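Local coordinates for secreted protein (Streptomyces lividans TK24, PDB 5LXZ), which probably acts as a copper-radical oxidase of the galactose oxidase type (family AA5), with a protein-bound radical working beside a mononuclear copper centre, at residues L33-K38 with F229-E234; Y57-W62 with K70-P75; S581-M586 with A598-V603. The protein carries 1 engineered substitution. All coordinates share one frame; numbering follows the deposited sequence.

Contact 1 of 3, residues L33-K38 with F229-E234; sequences LLRTGK and FDPVAE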
loop_
_atom_site.group_PDB
_atom_site.type_symbol
_atom_site.label_atom_id
_atom_site.label_comp_id
_atom_site.label_asym_id
_atom_site.label_seq_id
_atom_site.Cartn_x
_atom_site.Cartn_y
_atom_site.Cartn_z
ATOM N N LEU A 33 12.124 -3.219 5.088
ATOM C CA LEU A 33 13.216 -3.608 5.938
ATOM C C LEU A 33 13.450 -5.085 5.789
ATOM O O LEU A 33 12.528 -5.850 5.866
ATOM C CB LEU A 33 12.953 -3.234 7.388
ATOM C CG LEU A 33 14.000 -3.745 8.367
ATOM C CD1 LEU A 33 15.335 -3.062 8.118
ATOM C CD2 LEU A 33 13.549 -3.509 9.808
ATOM N N LEU A 34 14.699 -5.474 5.507
ATOM C CA LEU A 34 15.073 -6.868 5.322
ATOM C C LEU A 34 15.718 -7.406 6.590
ATOM O O LEU A 34 16.211 -6.662 7.448
ATOM C CB LEU A 34 16.105 -6.948 4.198
ATOM C CG LEU A 34 15.699 -6.261 2.889
ATOM C CD1 LEU A 34 16.907 -6.284 1.963
ATOM C CD2 LEU A 34 14.490 -6.920 2.278
ATOM N N ARG A 35 15.671 -8.722 6.717
ATOM C CA ARG A 35 16.151 -9.392 7.926
ATOM C C ARG A 35 17.637 -9.247 8.162
ATOM O O ARG A 35 18.116 -9.542 9.232
ATOM C CB ARG A 35 15.705 -10.844 7.934
ATOM C CG ARG A 35 16.258 -11.732 6.836
ATOM C CD ARG A 35 17.481 -12.460 7.289
ATOM N NE ARG A 35 17.734 -13.616 6.421
ATOM C CZ ARG A 35 18.766 -14.435 6.579
ATOM N NH1 ARG A 35 19.646 -14.225 7.535
ATOM N NH2 ARG A 35 18.875 -15.494 5.795
ATOM N N THR A 36 18.373 -8.801 7.148
ATOM C CA THR A 36 19.771 -8.406 7.282
ATOM C C THR A 36 19.998 -7.079 7.968
ATOM O O THR A 36 21.131 -6.699 8.220
ATOM C CB THR A 36 20.411 -8.341 5.895
ATOM O OG1 THR A 36 19.601 -7.462 5.085
ATOM C CG2 THR A 36 20.433 -9.706 5.264
ATOM N N GLY A 37 18.921 -6.335 8.265
ATOM C CA GLY A 37 19.013 -5.034 8.832
ATOM C C GLY A 37 19.116 -3.922 7.804
ATOM O O GLY A 37 19.145 -2.762 8.182
ATOM N N LYS A 38 19.154 -4.279 6.527
ATOM C CA LYS A 38 19.233 -3.307 5.457
ATOM C C LYS A 38 17.850 -3.046 4.893
ATOM O O LYS A 38 16.925 -3.854 5.091
ATOM C CB LYS A 38 20.175 -3.824 4.399
ATOM C CG LYS A 38 21.567 -4.043 5.011
ATOM C CD LYS A 38 22.536 -4.435 3.960
ATOM C CE LYS A 38 23.849 -4.928 4.545
ATOM N NZ LYS A 38 24.730 -5.283 3.393
ATOM N N PHE A 229 12.887 -11.382 -3.683
ATOM C CA PHE A 229 14.122 -10.667 -3.418
ATOM C C PHE A 229 14.802 -11.392 -2.269
ATOM O O PHE A 229 14.229 -11.521 -1.180
ATOM C CB PHE A 229 13.899 -9.205 -3.025
ATOM C CG PHE A 229 15.184 -8.469 -2.875
ATOM C CD1 PHE A 229 15.843 -8.012 -4.032
ATOM C CD2 PHE A 229 15.830 -8.331 -1.636
ATOM C CE1 PHE A 229 17.060 -7.358 -3.942
ATOM C CE2 PHE A 229 17.075 -7.686 -1.579
ATOM C CZ PHE A 229 17.665 -7.198 -2.721
ATOM N N ASP A 230 16.025 -11.857 -2.508
ATOM C CA ASP A 230 16.803 -12.578 -1.519
ATOM C C ASP A 230 17.717 -11.568 -0.814
ATOM O O ASP A 230 18.621 -11.004 -1.448
ATOM C CB ASP A 230 17.596 -13.673 -2.256
ATOM C CG ASP A 230 18.499 -14.472 -1.352
ATOM O OD1 ASP A 230 18.934 -13.981 -0.313
ATOM O OD2 ASP A 230 18.794 -15.626 -1.748
ATOM N N PRO A 231 17.478 -11.301 0.476
ATOM C CA PRO A 231 18.243 -10.285 1.175
ATOM C C PRO A 231 19.703 -10.662 1.438
ATOM O O PRO A 231 20.516 -9.764 1.609
ATOM C CB PRO A 231 17.497 -10.085 2.462
ATOM C CG PRO A 231 16.682 -11.278 2.655
ATOM C CD PRO A 231 16.473 -11.959 1.340
ATOM N N VAL A 232 20.036 -11.935 1.404
ATOM C CA VAL A 232 21.448 -12.334 1.605
ATOM C C VAL A 232 22.230 -12.154 0.311
ATOM O O VAL A 232 23.260 -11.471 0.281
ATOM C CB VAL A 232 21.551 -13.748 2.187
ATOM C CG1 VAL A 232 23.014 -14.209 2.292
ATOM C CG2 VAL A 232 20.894 -13.795 3.572
ATOM N N ALA A 233 21.685 -12.676 -0.777
ATOM C CA ALA A 233 22.266 -12.475 -2.087
ATOM C C ALA A 233 22.138 -11.041 -2.608
ATOM O O ALA A 233 22.884 -10.622 -3.499
ATOM C CB ALA A 233 21.662 -13.436 -3.054
ATOM N N GLU A 234 21.165 -10.299 -2.071
ATOM C CA GLU A 234 20.826 -8.967 -2.531
ATOM C C GLU A 234 20.482 -8.944 -4.006
ATOM O O GLU A 234 20.948 -8.095 -4.755
ATOM C CB GLU A 234 21.894 -7.974 -2.099
ATOM C CG GLU A 234 21.971 -7.903 -0.582
ATOM C CD GLU A 234 22.970 -6.891 -0.043
ATOM O OE1 GLU A 234 23.840 -6.429 -0.814
ATOM O OE2 GLU A 234 22.848 -6.568 1.157
HETATM O O HOH W 1 20.533 -7.193 2.619
#

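Contact 2 of 3, residues Y57-W62 with K70-P75; sequences YDTRIW and KKVPTP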
loop_
_atom_site.group_PDB
_atom_site.type_symbol
_atom_site.label_atom_id
_atom_site.label_comp_id
_atom_site.label_asym_id
_atom_site.label_seq_id
_atom_site.Cartn_x
_atom_site.Cartn_y
_atom_site.Cartn_z
ATOM N N TYR A 57 15.195 1.061 -14.690
ATOM C CA TYR A 57 14.546 0.584 -13.462
ATOM C C TYR A 57 15.560 0.559 -12.354
ATOM O O TYR A 57 16.688 0.108 -12.539
ATOM C CB TYR A 57 14.020 -0.840 -13.639
ATOM C CG TYR A 57 13.160 -1.038 -14.846
ATOM C CD1 TYR A 57 12.209 -0.115 -15.231
ATOM C CD2 TYR A 57 13.349 -2.172 -15.631
ATOM C CE1 TYR A 57 11.458 -0.313 -16.375
ATOM C CE2 TYR A 57 12.572 -2.393 -16.725
ATOM C CZ TYR A 57 11.631 -1.480 -17.103
ATOM O OH TYR A 57 10.829 -1.658 -18.216
ATOM N N ASP A 58 15.188 1.082 -11.188
ATOM C CA ASP A 58 16.129 1.268 -10.125
ATOM C C ASP A 58 15.665 0.656 -8.784
ATOM O O ASP A 58 14.489 0.751 -8.412
ATOM C CB ASP A 58 16.366 2.780 -9.922
ATOM C CG ASP A 58 17.312 3.364 -10.978
ATOM O OD1 ASP A 58 18.542 3.253 -10.811
ATOM O OD2 ASP A 58 16.822 3.922 -11.950
ATOM N N THR A 59 16.615 0.077 -8.090
ATOM C CA THR A 59 16.500 -0.393 -6.726
ATOM C C THR A 59 17.772 -0.028 -5.996
ATOM O O THR A 59 18.864 -0.028 -6.592
ATOM C CB THR A 59 16.328 -1.931 -6.696
ATOM O OG1 THR A 59 15.122 -2.259 -7.371
ATOM C CG2 THR A 59 16.293 -2.494 -5.274
ATOM N N ARG A 60 17.642 0.290 -4.703
ATOM C CA ARG A 60 18.768 0.421 -3.802
ATOM C C ARG A 60 18.670 -0.481 -2.603
ATOM O O ARG A 60 17.583 -0.839 -2.179
ATOM C CB ARG A 60 18.918 1.857 -3.309
ATOM C CG ARG A 60 18.902 2.928 -4.393
ATOM C CD ARG A 60 20.141 2.891 -5.253
ATOM N NE ARG A 60 19.989 3.894 -6.311
ATOM C CZ ARG A 60 19.680 3.685 -7.591
ATOM N NH1 ARG A 60 19.537 2.475 -8.098
ATOM N NH2 ARG A 60 19.536 4.726 -8.409
ATOM N N ILE A 61 19.814 -0.832 -2.031
ATOM C CA ILE A 61 19.915 -1.371 -0.676
ATOM C C ILE A 61 20.687 -0.385 0.158
ATOM O O ILE A 61 21.815 0.015 -0.215
ATOM C CB ILE A 61 20.629 -2.706 -0.666
ATOM C CG1 ILE A 61 19.739 -3.732 -1.313
ATOM C CG2 ILE A 61 21.027 -3.111 0.774
ATOM C CD1 ILE A 61 20.391 -5.065 -1.441
ATOM N N TRP A 62 20.090 0.032 1.273
ATOM C CA TRP A 62 20.655 1.015 2.157
ATOM C C TRP A 62 20.941 0.348 3.480
ATOM O O TRP A 62 20.080 -0.339 4.041
ATOM C CB TRP A 62 19.680 2.160 2.334
ATOM C CG TRP A 62 20.036 3.154 3.391
ATOM C CD1 TRP A 62 21.193 3.878 3.494
ATOM C CD2 TRP A 62 19.216 3.560 4.487
ATOM N NE1 TRP A 62 21.148 4.705 4.602
ATOM C CE2 TRP A 62 19.937 4.540 5.221
ATOM C CE3 TRP A 62 17.943 3.170 4.938
ATOM C CZ2 TRP A 62 19.426 5.140 6.388
ATOM C CZ3 TRP A 62 17.435 3.764 6.094
ATOM C CH2 TRP A 62 18.167 4.739 6.795
ATOM N N LYS A 70 23.887 0.915 -2.120
ATOM C CA LYS A 70 24.273 0.323 -3.390
ATOM C C LYS A 70 23.084 0.174 -4.314
ATOM O O LYS A 70 21.937 0.110 -3.865
ATOM C CB LYS A 70 24.957 -1.029 -3.212
ATOM C CG LYS A 70 24.091 -2.110 -2.595
ATOM C CD LYS A 70 24.771 -3.474 -2.556
ATOM C CE LYS A 70 24.427 -4.319 -3.769
ATOM N NZ LYS A 70 24.787 -5.731 -3.506
ATOM N N LYS A 71 23.368 0.104 -5.600
ATOM C CA LYS A 71 22.386 -0.200 -6.606
ATOM C C LYS A 71 22.226 -1.695 -6.719
ATOM O O LYS A 71 23.181 -2.454 -6.544
ATOM C CB LYS A 71 22.774 0.383 -7.959
ATOM C CG LYS A 71 23.015 1.869 -7.935
ATOM C CD LYS A 71 22.974 2.431 -9.342
ATOM C CE LYS A 71 23.107 3.927 -9.296
ATOM N NZ LYS A 71 23.163 4.500 -10.657
ATOM N N VAL A 72 20.987 -2.108 -7.002
ATOM C CA VAL A 72 20.643 -3.489 -7.296
ATOM C C VAL A 72 20.047 -3.597 -8.704
ATOM O O VAL A 72 19.131 -2.890 -9.051
ATOM C CB VAL A 72 19.604 -4.021 -6.282
ATOM C CG1 VAL A 72 19.193 -5.438 -6.644
ATOM C CG2 VAL A 72 20.196 -4.016 -4.895
ATOM N N PRO A 73 20.562 -4.514 -9.550
ATOM C CA PRO A 73 19.952 -4.695 -10.859
ATOM C C PRO A 73 18.464 -5.045 -10.757
ATOM O O PRO A 73 18.101 -5.937 -9.964
ATOM C CB PRO A 73 20.722 -5.883 -11.462
ATOM C CG PRO A 73 21.964 -5.990 -10.678
ATOM C CD PRO A 73 21.692 -5.427 -9.319
ATOM N N THR A 74 17.655 -4.299 -11.485
ATOM C CA THR A 74 16.203 -4.379 -11.398
ATOM C C THR A 74 15.675 -4.887 -12.725
ATOM O O THR A 74 15.723 -4.165 -13.726
ATOM C CB THR A 74 15.628 -3.031 -10.994
ATOM O OG1 THR A 74 16.298 -2.655 -9.788
ATOM C CG2 THR A 74 14.128 -3.126 -10.754
ATOM N N PRO A 75 15.140 -6.117 -12.746
ATOM C CA PRO A 75 14.834 -6.782 -14.017
ATOM C C PRO A 75 13.561 -6.342 -14.734
ATOM O O PRO A 75 13.410 -6.575 -15.955
ATOM C CB PRO A 75 14.732 -8.255 -13.588
ATOM C CG PRO A 75 14.187 -8.169 -12.199
ATOM C CD PRO A 75 14.965 -7.032 -11.603
HETATM O O HOH W 2 18.536 -2.025 -12.980
HETATM O O HOH W 3 20.787 3.974 -11.950
HETATM O O HOH W 4 19.233 -0.169 -9.632
#

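Contact 3 of 3, residues S581-M586 with A598-V603; sequences SGWYMM and AEWVRV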
loop_
_atom_site.group_PDB
_atom_site.type_symbol
_atom_site.label_atom_id
_atom_site.label_comp_id
_atom_site.label_asym_id
_atom_site.label_seq_id
_atom_site.Cartn_x
_atom_site.Cartn_y
_atom_site.Cartn_z
ATOM N N SER A 581 4.968 -17.044 10.108
ATOM C CA SER A 581 6.352 -17.459 9.977
ATOM C C SER A 581 7.153 -16.403 9.207
ATOM O O SER A 581 6.653 -15.722 8.303
ATOM C CB SER A 581 6.394 -18.744 9.226
ATOM O OG SER A 581 5.698 -19.738 9.934
ATOM N N GLY A 582 8.398 -16.244 9.599
ATOM C CA GLY A 582 9.248 -15.228 9.048
ATOM C C GLY A 582 10.113 -14.594 10.092
ATOM O O GLY A 582 10.210 -15.078 11.218
ATOM N N TRP A 583 10.775 -13.535 9.688
ATOM C CA TRP A 583 11.731 -12.850 10.526
ATOM C C TRP A 583 11.086 -11.632 11.166
ATOM O O TRP A 583 10.313 -10.919 10.533
ATOM C CB TRP A 583 12.917 -12.420 9.700
ATOM C CG TRP A 583 13.826 -13.517 9.322
ATOM C CD1 TRP A 583 13.661 -14.407 8.281
ATOM C CD2 TRP A 583 15.027 -13.890 9.982
ATOM N NE1 TRP A 583 14.737 -15.252 8.225
ATOM C CE2 TRP A 583 15.583 -14.966 9.256
ATOM C CE3 TRP A 583 15.708 -13.382 11.076
ATOM C CZ2 TRP A 583 16.793 -15.546 9.606
ATOM C CZ3 TRP A 583 16.885 -13.968 11.443
ATOM C CH2 TRP A 583 17.425 -15.033 10.704
ATOM N N TYR A 584 11.491 -11.353 12.399
ATOM C CA TYR A 584 10.984 -10.307 13.218
ATOM C C TYR A 584 12.120 -9.590 13.917
ATOM O O TYR A 584 13.135 -10.200 14.264
ATOM C CB TYR A 584 10.100 -10.854 14.315
ATOM C CG TYR A 584 8.776 -11.432 13.865
ATOM C CD1 TYR A 584 8.709 -12.720 13.346
ATOM C CD2 TYR A 584 7.604 -10.695 13.946
ATOM C CE1 TYR A 584 7.514 -13.243 12.915
ATOM C CE2 TYR A 584 6.398 -11.224 13.532
ATOM C CZ TYR A 584 6.346 -12.479 12.996
ATOM O OH TYR A 584 5.128 -13.001 12.602
ATOM N N MET A 585 11.907 -8.301 14.175
ATOM C CA MET A 585 12.697 -7.547 15.147
ATOM C C MET A 585 12.192 -7.793 16.538
ATOM O O MET A 585 11.003 -7.614 16.801
ATOM C CB MET A 585 12.623 -6.076 14.864
ATOM C CG MET A 585 13.370 -5.628 13.624
ATOM S SD MET A 585 13.172 -3.874 13.278
ATOM C CE MET A 585 11.477 -3.769 12.703
ATOM N N MET A 586 13.065 -8.171 17.484
ATOM C CA MET A 586 12.661 -8.254 18.862
ATOM C C MET A 586 13.236 -7.077 19.623
ATOM O O MET A 586 14.460 -6.912 19.692
ATOM C CB MET A 586 13.076 -9.564 19.523
ATOM C CG MET A 586 12.342 -9.758 20.847
ATOM S SD MET A 586 12.950 -11.175 21.753
ATOM C CE MET A 586 14.476 -10.548 22.435
ATOM N N ALA A 598 16.982 -3.660 18.267
ATOM C CA ALA A 598 16.408 -4.958 18.055
ATOM C C ALA A 598 17.398 -6.058 17.799
ATOM O O ALA A 598 18.422 -5.825 17.161
ATOM C CB ALA A 598 15.406 -4.888 16.888
ATOM N N GLU A 599 17.044 -7.266 18.229
ATOM C CA GLU A 599 17.672 -8.484 17.771
ATOM C C GLU A 599 16.739 -9.159 16.809
ATOM O O GLU A 599 15.524 -9.150 17.029
ATOM C CB GLU A 599 17.937 -9.428 18.945
ATOM C CG GLU A 599 18.907 -8.866 19.960
ATOM C CD GLU A 599 20.297 -8.734 19.392
ATOM O OE1 GLU A 599 20.925 -9.788 19.181
ATOM O OE2 GLU A 599 20.750 -7.600 19.109
ATOM N N TRP A 600 17.288 -9.801 15.801
ATOM C CA TRP A 600 16.479 -10.548 14.831
ATOM C C TRP A 600 16.109 -11.945 15.294
ATOM O O TRP A 600 16.966 -12.706 15.789
ATOM C CB TRP A 600 17.167 -10.586 13.479
ATOM C CG TRP A 600 17.132 -9.282 12.748
ATOM C CD1 TRP A 600 18.072 -8.302 12.776
ATOM C CD2 TRP A 600 16.046 -8.754 12.001
ATOM N NE1 TRP A 600 17.688 -7.237 12.036
ATOM C CE2 TRP A 600 16.429 -7.469 11.561
ATOM C CE3 TRP A 600 14.806 -9.256 11.609
ATOM C CZ2 TRP A 600 15.640 -6.702 10.738
ATOM C CZ3 TRP A 600 13.999 -8.463 10.806
ATOM C CH2 TRP A 600 14.410 -7.194 10.398
ATOM N N VAL A 601 14.849 -12.317 15.101
ATOM C CA VAL A 601 14.307 -13.606 15.505
ATOM C C VAL A 601 13.567 -14.191 14.316
ATOM O O VAL A 601 12.715 -13.509 13.702
ATOM C CB VAL A 601 13.362 -13.477 16.695
ATOM C CG1 VAL A 601 12.637 -14.791 17.003
ATOM C CG2 VAL A 601 14.162 -13.039 17.891
ATOM N N ARG A 602 13.911 -15.415 13.949
ATOM C CA ARG A 602 13.182 -16.138 12.933
ATOM C C ARG A 602 12.195 -17.055 13.584
ATOM O O ARG A 602 12.543 -17.873 14.426
ATOM C CB ARG A 602 14.126 -16.940 12.049
ATOM C CG ARG A 602 13.415 -17.563 10.861
ATOM C CD ARG A 602 14.341 -18.363 9.990
ATOM N NE ARG A 602 14.785 -19.609 10.568
ATOM C CZ ARG A 602 14.149 -20.783 10.470
ATOM N NH1 ARG A 602 12.977 -20.881 9.877
ATOM N NH2 ARG A 602 14.695 -21.871 11.012
ATOM N N VAL A 603 10.955 -16.975 13.146
ATOM C CA VAL A 603 9.894 -17.899 13.562
ATOM C C VAL A 603 9.627 -18.847 12.413
ATOM O O VAL A 603 9.204 -18.440 11.335
ATOM C CB VAL A 603 8.632 -17.126 13.960
ATOM C CG1 VAL A 603 7.514 -18.061 14.320
ATOM C CG2 VAL A 603 8.906 -16.140 15.075
#

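Contact 1 of 3, residues L33-K38 with F229-E234
Lys38 and Glu234 form a salt bridge across the contact: Lys38 NZ lies 3.2 Å from Glu234 OE2, on the syn lone pair of that oxygen, the extended lysine chain meeting the extended glutamate at about a right angle. The other oxygen, OE1, is bridged to Lys70, so the carboxylate is held between two lysines, which would favour its charged form. A water bridges the same corner. It accepts from Thr36 OG1 at 2.6 Å and donates to Pro231 O and to Glu234 OE2, each 2.8 Å from the water. Thr36 OG1 occupies the crowded position between its own backbone N and carbonyl carbon (chi1 55°), which leaves OG1 on the water and turns CG2 to Pro231 O. Within 229-234 the turn is tied by Asp230, whose OD1 accepts from Val232 N at 2.9 Å, an Asx turn, and also from Ala233 N, nearly straight (167°) but from above the carboxylate plane. In the other segment, 34-37 is a type I turn closed by Gly37 N to Leu34 O. Apolar packing fills the rest: Leu34 CB meets Pro231 CB at 3.8 Å, and Leu34 CD1 reaches Phe229 CE2, also at 3.8 Å. Farther out, Val232 CG2 sits over one face of the Arg35 guanidinium, 3.5 Å from Arg35 NH2 and offset toward the rim. The turn between strands 30-33 and 39-44 thus meets the turn between 226-230 and 235-238, joining neighbouring blades of a propeller like that of galactose oxidase; Phe229 also packs on Leu40 and Ile61, while Arg35 touches Trp583 of strand 582-590.

Contact 2 of 3, residues Y57-W62 with K70-P75
The chain runs antiparallel through a beta hairpin, with Ile61 and Lys70 a hydrogen-bonded pair and Arg60 and Lys71 a non-hydrogen-bonded one. This is the outer edge of a propeller blade of the galactose oxidase type, strand 69-71 flanking 58-62. Ile61 N donates to Lys70 O at 3.0 Å, in the carbonyl plane, and the reverse bond from Lys70 N to Ile61 O matches it. Val72 N reaches Thr59 O, also at 3.0 Å, but stands 47° above that carbonyl plane; the same oxygen accepts from Arg60 NH1, again from above. Arg60 bends at chi2 (-70°), bringing NH1 and NH2 end-on to Asp58 OD1, both in the guanidinium plane, with NH1 on the anti lone pair of that oxygen. Carbonyls of Tyr24 and Arg25 take further guanidinium hydrogens, so the group is fixed in rotation. Lys71 runs alongside, its CG over one guanidinium face and 3.5 Å from Arg60 NH1. The two cations come close, Arg60 NH2 to Lys71 NZ 4.3 Å, a repulsion probably eased by Asp58, which a water links to Lys71 NZ. Among the apolar groups, Ile61 CD1 rests against Val72 CG2 at 3.6 Å, and Val72 also packs on Phe229. Near the far end, Thr74 OG1 donates to Val72 O and lies 2.7 Å from Thr59 OG1, which is also hydrogen-bonded to Tyr236 OH. Tyr57, whose side chain is about 10 Å from a bound copper ion, presents its ring edge to Thr74 O, with CD2 3.6 Å from that oxygen.

Contact 3 of 3, residues S581-M586 with A598-V603
Trp583 and Trp600 each turn CG anti to the carbonyl carbon (chi1 -74° and -73°), whereas Arg602 CG is anti to the backbone N (-172°), laying its chain along the Trp583 indole. Arg602 CB stands over the centre of the six-membered ring of Trp583 in a CH-pi contact, 3.7 Å from the centroid, and Arg602 CD follows to 3.6 Å from Trp583 NE1. The two tryptophan side chains cross at about a right angle, with Trp600 CB at the edge of Trp583, 4.0 Å from Trp583 CZ3. Met585 lies beside Trp600, putting CG over the rim of one face, 3.7 Å from Trp600 CH2, and SD in an oblique Met-aromatic contact. These residues share one face of the C-terminal hairpin of the immunoglobulin-like early set (E-set) domain. Three hydrogen-bonded pairs hold its strands, Gly582 with Val603, Tyr584 with Val601 and Met586 with Glu599; the shortest bond runs from Met586 N to Glu599 O at 2.7 Å. On the reverse face Tyr584 CD1 touches Val603 CG2 at 3.8 Å, and Met586 CB meets Val601 CG2 at 4.0 Å; Leu540 packs on Tyr584, Met586 and Val601, and Phe527 on Met586 and Val601.

Contact 1 lies between the other two, its centre about 12 Å from that of contact 2 and about 13 Å from that of contact 3; the centres of contacts 2 and 3 are about 25 Å apart, their nearest atoms about 10 Å. Along the chain, contact 2 is nested inside the loop closed by contact 1, and contact 3 follows near the C-terminus. Segment 33-38 joins inner strands of the propeller blade that has the hairpin of contact 2 at its edge, where Glu234 CB packs against Ile61 CD1. On its other side, Leu33, Leu34 and Arg35 pack against Trp583, Met585 and Trp600. Contacts 1 and 3 therefore meet where the propeller abuts the C-terminal domain.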